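Local coordinates for carbohydrate binding module family 33 and 10 domain protein (Teredinibacter turnerae, PDB 6RW7) that probably cleaves cellulose oxidatively with copper, being the AA10 lytic polysaccharide monooxygenase domain of a longer shipworm-symbiont protein, at residues A53-E56 with V60-G63. Residues are numbered along the deposited sequence; the frame is centred on the assembly and turned at random.
Sequences AHHE and VVKG
His55 and Val61 meet face to methyl, a compact example of how a chain that leaves a strand can turn back and pack on itself through a CH-pi contact. One branch of the valine does all the touching: CG2 stands over the imidazole, 3.8 Å from the ring centroid and 16° off its normal. Its closest ring atom is His55 ND1, 3.7 Å from Val61 CG2. The two side chains lie at about a right angle, and the opposite face of the ring takes Ala53 CB, 3.3 Å above the plane toward the rim, so that the imidazole is sandwiched between two methyl groups. The ring reaches this slot because CG sits between the backbone N and the carbonyl carbon (chi1 59°). Its rotation is probably fixed further by a hydrogen bond between ND1 and the backbone N of Gly57, within the turn that separates the two segments.

The pairing of Glu56 with Val60, just as close, lies on the solvent side and lacks this ring-face geometry. Here the aliphatic base of the glutamate does much of the work, with Glu56 CB 3.7 Å from Val60 CG2, while the carboxylate lies alongside the isopropyl group, Glu56 OE1 being 3.6 Å from Val60 CG1. This is van der Waals contact, for the valine side chain has no polar atom.

The contact is plain packing in the AA10 domain, although neighbouring His54 bonds Glu193, which binds copper in another crystal structure of this protein. Strand 52-54 ends just before the turn and pairs antiparallel with strand 193-202, whose Arg194 side chain bonds the carbonyl O of His55 and whose Phe196 lies against Ala53 and His55. Phe70, from the loop that follows, touches both His55 and Val61, bridging strand end and returning chain.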
loop_
_atom_site.group_PDB
_atom_site.type_symbol
_atom_site.label_atom_id
_atom_site.label_comp_id
_atom_site.label_asym_id
_atom_site.label_seq_id
_atom_site.Cartn_x
_atom_site.Cartn_y
_atom_site.Cartn_z
ATOM N N ALA A 53 -8.588 6.612 5.955
ATOM C CA ALA A 53 -10.026 6.535 6.252
ATOM C C ALA A 53 -10.201 6.260 7.737
ATOM O O ALA A 53 -9.205 6.032 8.440
ATOM C CB ALA A 53 -10.665 5.463 5.402
ATOM N N HIS A 54 -11.450 6.223 8.198
ATOM C CA HIS A 54 -11.776 5.892 9.592
ATOM C C HIS A 54 -12.850 4.815 9.577
ATOM O O HIS A 54 -14.008 5.135 9.789
ATOM C CB HIS A 54 -12.209 7.141 10.363
ATOM C CG HIS A 54 -11.103 8.116 10.502
ATOM N ND1 HIS A 54 -10.844 9.067 9.543
ATOM C CD2 HIS A 54 -10.174 8.266 11.466
ATOM C CE1 HIS A 54 -9.772 9.752 9.894
ATOM N NE2 HIS A 54 -9.370 9.301 11.093
ATOM N N HIS A 55 -12.435 3.585 9.314
ATOM C CA HIS A 55 -13.335 2.412 9.257
ATOM C C HIS A 55 -12.481 1.154 9.226
ATOM O O HIS A 55 -11.245 1.261 9.390
ATOM C CB HIS A 55 -14.298 2.529 8.078
ATOM C CG HIS A 55 -13.650 2.639 6.746
ATOM N ND1 HIS A 55 -12.627 1.780 6.308
ATOM C CD2 HIS A 55 -13.883 3.501 5.737
ATOM C CE1 HIS A 55 -12.299 2.126 5.085
ATOM N NE2 HIS A 55 -13.036 3.179 4.709
ATOM N N GLU A 56 -13.122 0.007 9.097
ATOM C CA GLU A 56 -12.492 -1.324 9.287
ATOM C C GLU A 56 -11.827 -1.847 7.999
ATOM O O GLU A 56 -11.292 -2.964 8.019
ATOM C CB GLU A 56 -13.565 -2.280 9.801
ATOM C CG GLU A 56 -14.056 -1.954 11.208
ATOM C CD GLU A 56 -15.375 -2.654 11.531
ATOM O OE1 GLU A 56 -16.413 -2.258 10.960
ATOM O OE2 GLU A 56 -15.351 -3.609 12.332
ATOM N N VAL A 60 -14.373 -5.363 5.613
ATOM C CA VAL A 60 -15.754 -4.939 5.970
ATOM C C VAL A 60 -16.358 -4.084 4.859
ATOM O O VAL A 60 -17.541 -4.285 4.543
ATOM C CB VAL A 60 -15.736 -4.219 7.328
ATOM C CG1 VAL A 60 -17.101 -3.602 7.654
ATOM C CG2 VAL A 60 -15.284 -5.184 8.406
ATOM N N VAL A 61 -15.634 -3.086 4.379
ATOM C CA VAL A 61 -16.147 -2.026 3.475
ATOM C C VAL A 61 -15.937 -2.522 2.047
ATOM O O VAL A 61 -14.765 -2.535 1.621
ATOM C CB VAL A 61 -15.386 -0.711 3.721
ATOM C CG1 VAL A 61 -15.830 0.369 2.745
ATOM C CG2 VAL A 61 -15.486 -0.274 5.176
ATOM N N LYS A 62 -16.990 -2.930 1.339
ATOM C CA LYS A 62 -16.854 -3.601 0.020
ATOM C C LYS A 62 -17.182 -2.665 -1.143
ATOM O O LYS A 62 -16.959 -3.071 -2.293
ATOM C CB LYS A 62 -17.762 -4.827 -0.050
ATOM C CG LYS A 62 -17.463 -5.871 0.999
ATOM C CD LYS A 62 -16.050 -6.391 0.910
ATOM C CE LYS A 62 -15.837 -7.546 1.845
ATOM N NZ LYS A 62 -14.436 -7.977 1.803
ATOM N N GLY A 63 -17.699 -1.471 -0.879
ATOM C CA GLY A 63 -18.329 -0.669 -1.933
ATOM C C GLY A 63 -17.435 0.425 -2.480
ATOM O O GLY A 63 -17.985 1.295 -3.111
#